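PDB 3VZH: pre-crRNA processing endonuclease from Streptococcus pyogenes serotype M1, which probably cuts CRISPR precursor transcripts into crRNAs as the Cas5d endoribonuclease of a type I-C antiviral defence system. Local coordinates for residues A18-N22 with R31-P37; E61-Q67 with Y156-Y162; S128-G132 with L147-I151. All blocks are in the same frame, centred on the assembly; numbering follows the deposited sequence.

Overall arrangement
All three contacts lie around one RRM-like (ferredoxin-like) βαββαβ unit: strand 9-15, helix 39-49, strands 55-64 and 95-105, helix 118-130 and strand 147-150. Contact 1 comes first, in the loop before helix 39-49. Contact 2 opens at strand 55-64 and closes at the end of helix 153-158 and the chain that follows; contact 3, between helix 118-130 and strand 147-150, falls between its two segments. Centres lie about 18 Å (1-2), 17 Å (2-3) and 23 Å (1-3) apart. Contact 2 touches both others, through Val36 CG1 to Val64 CG2 at 4.0 Å and Tyr156 N to Ile151 CD1 at 4.1 Å, so packing runs from first loop to last strand.

Contact 1: residues A18-N22 with R31-P37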
loop_
_atom_site.group_PDB
_atom_site.type_symbol
_atom_site.label_atom_id
_atom_site.label_comp_id
_atom_site.label_asym_id
_atom_site.label_seq_id
_atom_site.Cartn_x
_atom_site.Cartn_y
_atom_site.Cartn_z
ATOM N N ALA A 18 -10.132 7.986 -4.871
ATOM C CA ALA A 18 -8.751 7.488 -4.986
ATOM C C ALA A 18 -8.336 7.631 -6.444
ATOM O O ALA A 18 -9.196 7.595 -7.359
ATOM C CB ALA A 18 -8.622 6.013 -4.530
ATOM N N LEU A 19 -7.042 7.830 -6.648
ATOM C CA LEU A 19 -6.489 7.938 -8.003
ATOM C C LEU A 19 -5.146 7.253 -7.984
ATOM O O LEU A 19 -4.126 7.882 -7.626
ATOM C CB LEU A 19 -6.317 9.394 -8.455
ATOM C CG LEU A 19 -5.734 9.639 -9.854
ATOM C CD1 LEU A 19 -6.658 8.965 -10.858
ATOM C CD2 LEU A 19 -5.572 11.133 -10.219
ATOM N N PHE A 20 -5.102 6.021 -8.480
ATOM C CA PHE A 20 -3.815 5.259 -8.491
ATOM C C PHE A 20 -3.268 5.277 -9.897
ATOM O O PHE A 20 -3.828 4.672 -10.785
ATOM C CB PHE A 20 -4.150 3.826 -8.033
ATOM C CG PHE A 20 -4.663 3.797 -6.634
ATOM C CD1 PHE A 20 -3.914 4.376 -5.603
ATOM C CD2 PHE A 20 -5.872 3.189 -6.305
ATOM C CE1 PHE A 20 -4.351 4.398 -4.315
ATOM C CE2 PHE A 20 -6.293 3.200 -4.968
ATOM C CZ PHE A 20 -5.521 3.785 -3.993
ATOM N N THR A 21 -2.189 6.001 -10.161
ATOM C CA THR A 21 -1.805 6.079 -11.571
ATOM C C THR A 21 -0.519 5.252 -11.855
ATOM O O THR A 21 0.109 4.649 -10.936
ATOM C CB THR A 21 -1.585 7.540 -11.966
ATOM O OG1 THR A 21 -0.636 8.080 -11.045
ATOM C CG2 THR A 21 -2.902 8.280 -11.800
ATOM N N ASN A 22 -0.116 5.298 -13.123
ATOM C CA ASN A 22 1.088 4.674 -13.600
ATOM C C ASN A 22 2.061 5.810 -13.891
ATOM O O ASN A 22 1.853 6.514 -14.861
ATOM C CB ASN A 22 0.795 3.905 -14.899
ATOM C CG ASN A 22 2.063 3.496 -15.643
ATOM O OD1 ASN A 22 3.176 3.577 -15.109
ATOM N ND2 ASN A 22 1.899 3.077 -16.881
ATOM N N ARG A 31 -5.749 11.541 -16.732
ATOM C CA ARG A 31 -5.279 10.498 -15.830
ATOM C C ARG A 31 -6.483 9.640 -15.462
ATOM O O ARG A 31 -7.544 10.158 -15.083
ATOM C CB ARG A 31 -4.726 11.056 -14.514
ATOM C CG ARG A 31 -4.165 12.472 -14.457
ATOM C CD ARG A 31 -4.155 12.896 -12.984
ATOM N NE ARG A 31 -3.226 13.981 -12.663
ATOM C CZ ARG A 31 -2.542 14.081 -11.517
ATOM N NH1 ARG A 31 -2.655 13.151 -10.570
ATOM N NH2 ARG A 31 -1.720 15.109 -11.324
ATOM N N SER A 32 -6.350 8.330 -15.566
ATOM C CA SER A 32 -7.420 7.486 -15.084
ATOM C C SER A 32 -6.826 6.621 -13.983
ATOM O O SER A 32 -5.646 6.356 -13.976
ATOM C CB SER A 32 -8.017 6.642 -16.218
ATOM O OG SER A 32 -7.051 5.770 -16.784
ATOM N N SER A 33 -7.634 6.240 -13.014
ATOM C CA SER A 33 -7.103 5.358 -12.005
ATOM C C SER A 33 -7.021 3.894 -12.510
ATOM O O SER A 33 -7.853 3.476 -13.282
ATOM C CB SER A 33 -8.009 5.468 -10.757
ATOM O OG SER A 33 -7.409 4.813 -9.706
ATOM N N TYR A 34 -6.030 3.129 -12.035
ATOM C CA TYR A 34 -6.119 1.668 -12.000
ATOM C C TYR A 34 -7.304 1.353 -11.185
ATOM O O TYR A 34 -7.776 2.200 -10.391
ATOM C CB TYR A 34 -4.895 1.114 -11.250
ATOM C CG TYR A 34 -3.617 1.067 -12.091
ATOM C CD1 TYR A 34 -3.564 0.291 -13.269
ATOM C CD2 TYR A 34 -2.460 1.745 -11.669
ATOM C CE1 TYR A 34 -2.373 0.227 -14.060
ATOM C CE2 TYR A 34 -1.260 1.686 -12.453
ATOM C CZ TYR A 34 -1.224 0.908 -13.611
ATOM O OH TYR A 34 -0.039 0.803 -14.345
ATOM N N SER A 35 -7.781 0.118 -11.318
ATOM C CA SER A 35 -8.959 -0.260 -10.586
ATOM C C SER A 35 -8.706 -0.569 -9.135
ATOM O O SER A 35 -9.664 -0.738 -8.375
ATOM C CB SER A 35 -9.534 -1.568 -11.221
ATOM O OG SER A 35 -9.818 -1.386 -12.598
ATOM N N VAL A 36 -7.443 -0.773 -8.766
ATOM C CA VAL A 36 -7.111 -1.098 -7.384
ATOM C C VAL A 36 -5.776 -0.379 -7.073
ATOM O O VAL A 36 -5.101 0.115 -7.973
ATOM C CB VAL A 36 -6.983 -2.635 -7.148
ATOM C CG1 VAL A 36 -8.294 -3.372 -7.497
ATOM C CG2 VAL A 36 -5.885 -3.188 -8.008
ATOM N N PRO A 37 -5.375 -0.330 -5.781
ATOM C CA PRO A 37 -4.096 0.367 -5.517
ATOM C C PRO A 37 -2.843 -0.303 -6.105
ATOM O O PRO A 37 -2.837 -1.509 -6.339
ATOM C CB PRO A 37 -4.011 0.447 -3.984
ATOM C CG PRO A 37 -5.312 -0.143 -3.444
ATOM C CD PRO A 37 -5.973 -0.915 -4.566
#
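In the RRM-like fold of this Cas5 protein, the chain from the first strand of the sheet to helix 39-49 makes a long excursion, and here its two ends fold against each other. Ala18 ends the short strand 17-18, paired with Leu92, and lies close to Ser33. Leu19 brings its branched side chain over the other segment, CD1 lying 3.6 Å from Ser33 N, and also packs on Val89 and Tyr91 of strand 88-93. Phe20 is the centre of the contact. Phe20 N donates to Ser33 OG (2.9 Å), and Phe20 O accepts from Tyr34 N (3.0 Å). Serine suits this place because Ser33 OG accepts that amide and donates to Tyr34 O (2.7 Å), standing in for a backbone carbonyl. The buried Phe20 ring offers one face to Pro37, whose CA sits 3.6 Å from the ring centroid in a CH-pi contact; the rigid proline fits flat against an aromatic. Thr21 O lies at the edge of the Tyr34 ring, 3.6 Å from CE2, while the Thr21 CA-CB bond points away. Last, Asn22 CB rests 3.3 Å from Tyr34 OH, the hydroxyl that is hydrogen-bonded to the backbone N of Phe174.

Contact 2: residues E61-Q67 with Y156-Y162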
loop_
_atom_site.group_PDB
_atom_site.type_symbol
_atom_site.label_atom_id
_atom_site.label_comp_id
_atom_site.label_asym_id
_atom_site.label_seq_id
_atom_site.Cartn_x
_atom_site.Cartn_y
_atom_site.Cartn_z
ATOM N N GLU A 61 0.104 -7.572 1.470
ATOM C CA GLU A 61 -1.233 -8.002 1.049
ATOM C C GLU A 61 -2.211 -6.842 1.167
ATOM O O GLU A 61 -2.065 -5.985 2.103
ATOM C CB GLU A 61 -1.705 -9.193 1.843
ATOM C CG GLU A 61 -2.814 -9.941 1.124
ATOM C CD GLU A 61 -3.114 -11.245 1.838
ATOM O OE1 GLU A 61 -3.763 -11.221 2.869
ATOM O OE2 GLU A 61 -2.682 -12.302 1.342
ATOM N N VAL A 62 -3.153 -6.741 0.233
ATOM C CA VAL A 62 -4.306 -5.798 0.415
ATOM C C VAL A 62 -5.620 -6.457 0.100
ATOM O O VAL A 62 -5.663 -7.362 -0.762
ATOM C CB VAL A 62 -4.133 -4.516 -0.447
ATOM C CG1 VAL A 62 -4.059 -4.806 -1.997
ATOM C CG2 VAL A 62 -5.278 -3.498 -0.160
ATOM N N LYS A 63 -6.676 -6.101 0.855
ATOM C CA LYS A 63 -8.011 -6.601 0.590
ATOM C C LYS A 63 -8.853 -5.433 0.107
ATOM O O LYS A 63 -8.948 -4.371 0.797
ATOM C CB LYS A 63 -8.713 -7.317 1.779
ATOM C CG LYS A 63 -7.852 -8.440 2.362
ATOM C CD LYS A 63 -8.508 -9.128 3.550
ATOM C CE LYS A 63 -9.717 -9.832 3.202
ATOM N NZ LYS A 63 -9.844 -10.939 4.232
ATOM N N VAL A 64 -9.383 -5.576 -1.106
ATOM C CA VAL A 64 -10.314 -4.585 -1.704
ATOM C C VAL A 64 -11.722 -4.930 -1.241
ATOM O O VAL A 64 -12.317 -5.934 -1.678
ATOM C CB VAL A 64 -10.146 -4.656 -3.277
ATOM C CG1 VAL A 64 -11.097 -3.672 -3.960
ATOM C CG2 VAL A 64 -8.696 -4.398 -3.672
ATOM N N ILE A 65 -12.258 -4.135 -0.295
ATOM C CA ILE A 65 -13.507 -4.515 0.374
ATOM C C ILE A 65 -14.698 -4.100 -0.410
ATOM O O ILE A 65 -15.715 -4.802 -0.371
ATOM C CB ILE A 65 -13.545 -3.893 1.790
ATOM C CG1 ILE A 65 -12.345 -4.486 2.597
ATOM C CG2 ILE A 65 -14.858 -4.317 2.476
ATOM C CD1 ILE A 65 -12.288 -6.029 2.672
ATOM N N ASN A 66 -14.600 -2.966 -1.123
ATOM C CA ASN A 66 -15.815 -2.374 -1.751
ATOM C C ASN A 66 -15.883 -2.640 -3.252
ATOM O O ASN A 66 -14.817 -2.586 -3.934
ATOM C CB ASN A 66 -15.913 -0.838 -1.555
ATOM C CG ASN A 66 -16.350 -0.456 -0.152
ATOM O OD1 ASN A 66 -16.587 -1.343 0.681
ATOM N ND2 ASN A 66 -16.422 0.886 0.142
ATOM N N GLN A 67 -17.123 -2.812 -3.734
ATOM C CA GLN A 67 -17.427 -2.671 -5.171
ATOM C C GLN A 67 -16.536 -1.576 -5.830
ATOM O O GLN A 67 -16.448 -0.416 -5.385
ATOM C CB GLN A 67 -18.903 -2.374 -5.360
ATOM C CG GLN A 67 -19.274 -2.159 -6.816
ATOM C CD GLN A 67 -20.767 -1.996 -6.962
ATOM O OE1 GLN A 67 -21.540 -2.115 -6.002
ATOM N NE2 GLN A 67 -21.172 -1.785 -8.141
ATOM N N TYR A 156 -9.012 -8.174 9.989
ATOM C CA TYR A 156 -8.416 -8.398 8.679
ATOM C C TYR A 156 -8.855 -9.703 7.956
ATOM O O TYR A 156 -9.369 -9.692 6.825
ATOM C CB TYR A 156 -6.889 -8.343 8.757
ATOM C CG TYR A 156 -6.260 -8.418 7.348
ATOM C CD1 TYR A 156 -6.115 -7.291 6.553
ATOM C CD2 TYR A 156 -5.788 -9.658 6.867
ATOM C CE1 TYR A 156 -5.539 -7.371 5.283
ATOM C CE2 TYR A 156 -5.253 -9.796 5.588
ATOM C CZ TYR A 156 -5.069 -8.634 4.818
ATOM O OH TYR A 156 -4.524 -8.800 3.581
ATOM N N GLU A 157 -8.687 -10.819 8.660
ATOM C CA GLU A 157 -8.946 -12.128 8.118
ATOM C C GLU A 157 -10.446 -12.381 7.953
ATOM O O GLU A 157 -10.849 -13.070 7.022
ATOM C CB GLU A 157 -8.304 -13.216 9.046
ATOM C CG GLU A 157 -6.781 -13.092 8.939
ATOM C CD GLU A 157 -6.009 -14.110 9.745
ATOM O OE1 GLU A 157 -6.661 -14.882 10.501
ATOM O OE2 GLU A 157 -4.760 -14.125 9.609
ATOM N N THR A 158 -11.284 -11.824 8.817
ATOM C CA THR A 158 -12.673 -12.179 8.725
ATOM C C THR A 158 -13.543 -11.194 7.968
ATOM O O THR A 158 -14.696 -11.500 7.685
ATOM C CB THR A 158 -13.248 -12.521 10.104
ATOM O OG1 THR A 158 -13.293 -11.320 10.873
ATOM C CG2 THR A 158 -12.343 -13.496 10.745
ATOM N N THR A 159 -12.993 -10.045 7.534
ATOM C CA THR A 159 -13.880 -9.079 6.892
ATOM C C THR A 159 -14.135 -9.557 5.471
ATOM O O THR A 159 -13.159 -9.866 4.767
ATOM C CB THR A 159 -13.226 -7.683 6.809
ATOM O OG1 THR A 159 -13.107 -7.133 8.147
ATOM C CG2 THR A 159 -14.075 -6.700 6.010
ATOM N N VAL A 160 -15.413 -9.573 5.048
ATOM C CA VAL A 160 -15.750 -10.148 3.739
ATOM C C VAL A 160 -15.604 -9.071 2.648
ATOM O O VAL A 160 -16.135 -7.930 2.787
ATOM C CB VAL A 160 -17.195 -10.702 3.730
ATOM C CG1 VAL A 160 -17.489 -11.339 2.382
ATOM C CG2 VAL A 160 -17.376 -11.764 4.810
ATOM N N SER A 161 -14.860 -9.414 1.597
ATOM C CA SER A 161 -14.740 -8.484 0.401
ATOM C C SER A 161 -16.045 -8.601 -0.443
ATOM O O SER A 161 -16.644 -9.701 -0.569
ATOM C CB SER A 161 -13.654 -8.983 -0.486
ATOM O OG SER A 161 -13.515 -8.215 -1.735
ATOM N N TYR A 162 -16.446 -7.466 -1.025
ATOM C CA TYR A 162 -17.487 -7.416 -2.076
ATOM C C TYR A 162 -17.158 -8.500 -3.149
ATOM O O TYR A 162 -18.094 -9.119 -3.681
ATOM C CB TYR A 162 -17.523 -6.007 -2.700
ATOM C CG TYR A 162 -18.622 -5.876 -3.799
ATOM C CD1 TYR A 162 -19.978 -5.723 -3.458
ATOM C CD2 TYR A 162 -18.304 -5.987 -5.170
ATOM C CE1 TYR A 162 -20.951 -5.628 -4.456
ATOM C CE2 TYR A 162 -19.265 -5.875 -6.170
ATOM C CZ TYR A 162 -20.559 -5.659 -5.835
ATOM O OH TYR A 162 -21.459 -5.564 -6.840
#
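This is a largely polar strand-to-linker contact at the sheet's surface: the end of strand 55-64, the second strand of the RRM-like unit, meets the last turn of helix 153-158 and the extended chain that leaves it. Strand 55-64 is held within the sheet by strands 95-105 and 200-213, so the linker lies against one of its faces. Strand alternation sets the pattern, with Glu61 and Lys63 directed at the helix and Val62 pointing away from it.

Tyr156 meets both charged residues, Glu61 at the ring edge and Lys63 over a ring face. Tyr156 OH donates to Glu61 OE1 (2.6 Å), while Glu61 OE2 is bound by Thr202 OG1. Lys63 CD lies 3.9 Å from the ring centroid, and Lys63 NZ donates a hydrogen bond to Tyr156 O (2.9 Å). A long, flexible lysine suits this place: it covers the aromatic face and delivers its charge to the carbonyl-rich C-terminal end of a helix. Tyr156 also meets the ring of Tyr10.

Farther on, the two segments run in the same direction, with Ile65 beside Ser161 and Asn66 beside Tyr162. Ser161 OG donates to Val64 O (2.6 Å), and Tyr162 N to Ile65 O (2.8 Å). Ile65 CD1 touches Thr159 CG2 at 3.8 Å, and Gln67 CB sits 3.5 Å from the centroid of the exposed Tyr162 ring.

The chemistry makes the contact specific in direction: Tyr156 ties the helix end to Glu61 and Lys63, while the linker donates to Val64 O at the strand's end and Ile65 O just beyond.

Contact 3: residues S128-G132 with L147-I151; sequences SIRKG and LVDDI
A Schellman motif ends helix 118-130 and presents that end to a strand. Arg130 is helical (phi/psi -59/-32°), Lys131 leaves the helix at -102/16°, and Gly132, the C-prime residue, is at 85/21°. Gly132 N bonds Ile129 O (3.0 Å), and Gly133 N pairs with Ser128 O. Extended residues 147-150 pass in the opposite sense, CA atoms 5.1 Å apart at Arg130-Asp150 and 4.7 Å at Gly132-Val148. This joins the second helix and fourth strand of a ferredoxin-like βαββαβ unit. Ile129 (m, t) places CG2 3.5 Å from Asp150 CA; Val148 (chi1 t) points at the helix end, CG1 4.0 Å from Ile129 O. Toward the solvent, Arg130 (t, t, m, chi4 168°) forms a salt bridge to Asp150 OD1 (chi1 t) through NE (2.8 Å) and NH2 (3.2 Å). A CA-H...O contact joins Gly132 CA to Val148 O (3.4 Å); a CB would lie 3.5 Å from that oxygen. Water 1 links Arg130 O, Asp149 OD1 and Asp150 N (3.3, 2.8, 2.9 Å); water 2 links Gly132 O and Val148 N (2.8, 2.9 Å).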
loop_
_atom_site.group_PDB
_atom_site.type_symbol
_atom_site.label_atom_id
_atom_site.label_comp_id
_atom_site.label_asym_id
_atom_site.label_seq_id
_atom_site.Cartn_x
_atom_site.Cartn_y
_atom_site.Cartn_z
ATOM N N SER A 128 0.794 4.883 16.237
ATOM C CA SER A 128 0.607 5.689 14.997
ATOM C C SER A 128 -0.608 5.232 14.217
ATOM O O SER A 128 -1.429 6.069 13.789
ATOM C CB SER A 128 1.872 5.629 14.146
ATOM O OG SER A 128 2.956 6.128 14.913
ATOM N N ILE A 129 -0.810 3.909 14.117
ATOM C CA ILE A 129 -1.975 3.382 13.458
ATOM C C ILE A 129 -3.254 3.832 14.182
ATOM O O ILE A 129 -4.222 4.332 13.535
ATOM C CB ILE A 129 -1.938 1.833 13.375
ATOM C CG1 ILE A 129 -0.922 1.373 12.279
ATOM C CG2 ILE A 129 -3.355 1.315 13.139
ATOM C CD1 ILE A 129 -0.417 -0.047 12.343
ATOM N N ARG A 130 -3.241 3.667 15.490
ATOM C CA ARG A 130 -4.409 3.970 16.293
ATOM C C ARG A 130 -4.867 5.422 16.169
ATOM O O ARG A 130 -6.090 5.701 16.242
ATOM C CB ARG A 130 -4.174 3.591 17.768
ATOM C CG ARG A 130 -5.476 3.668 18.591
ATOM C CD ARG A 130 -5.472 2.677 19.753
ATOM N NE ARG A 130 -5.307 1.256 19.346
ATOM C CZ ARG A 130 -5.048 0.298 20.230
ATOM N NH1 ARG A 130 -4.921 0.628 21.529
ATOM N NH2 ARG A 130 -4.936 -0.971 19.885
ATOM N N LYS A 131 -3.943 6.357 15.963
ATOM C CA LYS A 131 -4.343 7.768 15.908
ATOM C C LYS A 131 -4.414 8.275 14.439
ATOM O O LYS A 131 -4.484 9.470 14.199
ATOM C CB LYS A 131 -3.386 8.587 16.776
ATOM C CG LYS A 131 -1.986 8.714 16.203
ATOM C CD LYS A 131 -1.057 9.569 17.055
ATOM C CE LYS A 131 -0.073 10.198 16.093
ATOM N NZ LYS A 131 -0.731 11.038 15.034
ATOM N N GLY A 132 -4.436 7.317 13.483
ATOM C CA GLY A 132 -4.754 7.612 12.144
ATOM C C GLY A 132 -3.530 8.084 11.349
ATOM O O GLY A 132 -3.679 8.663 10.262
ATOM N N LEU A 147 -8.494 7.985 5.210
ATOM C CA LEU A 147 -8.673 7.850 6.650
ATOM C C LEU A 147 -8.078 6.524 7.027
ATOM O O LEU A 147 -8.454 5.491 6.414
ATOM C CB LEU A 147 -10.156 7.817 6.961
ATOM C CG LEU A 147 -10.569 7.302 8.356
ATOM C CD1 LEU A 147 -10.000 8.323 9.359
ATOM C CD2 LEU A 147 -12.106 7.178 8.444
ATOM N N VAL A 148 -7.181 6.506 8.014
ATOM C CA VAL A 148 -6.542 5.256 8.472
ATOM C C VAL A 148 -7.165 4.913 9.835
ATOM O O VAL A 148 -7.234 5.803 10.738
ATOM C CB VAL A 148 -5.035 5.474 8.692
ATOM C CG1 VAL A 148 -4.408 4.338 9.499
ATOM C CG2 VAL A 148 -4.359 5.464 7.309
ATOM N N ASP A 149 -7.633 3.692 9.981
ATOM C CA ASP A 149 -8.039 3.222 11.310
ATOM C C ASP A 149 -7.428 1.859 11.657
ATOM O O ASP A 149 -7.089 1.028 10.787
ATOM C CB ASP A 149 -9.591 3.140 11.454
ATOM C CG ASP A 149 -10.226 4.509 11.822
ATOM O OD1 ASP A 149 -9.736 5.203 12.736
ATOM O OD2 ASP A 149 -11.200 4.885 11.163
ATOM N N ASP A 150 -7.320 1.634 12.960
ATOM C CA ASP A 150 -6.759 0.431 13.533
ATOM C C ASP A 150 -7.703 -0.770 13.347
ATOM O O ASP A 150 -8.938 -0.669 13.574
ATOM C CB ASP A 150 -6.614 0.677 15.041
ATOM C CG ASP A 150 -5.630 -0.338 15.687
ATOM O OD1 ASP A 150 -5.331 -0.133 16.869
ATOM O OD2 ASP A 150 -5.072 -1.256 14.945
ATOM N N ILE A 151 -7.180 -1.869 12.779
ATOM C CA ILE A 151 -7.974 -3.139 12.868
ATOM C C ILE A 151 -7.016 -4.228 13.368
ATOM O O ILE A 151 -5.837 -4.046 13.279
ATOM C CB ILE A 151 -8.536 -3.550 11.515
ATOM C CG1 ILE A 151 -7.407 -3.740 10.466
ATOM C CG2 ILE A 151 -9.603 -2.517 11.044
ATOM C CD1 ILE A 151 -7.896 -4.373 9.127
HETATM O O HOH W 1 -8.263 3.778 14.684
HETATM O O HOH W 2 -6.226 8.998 9.105
#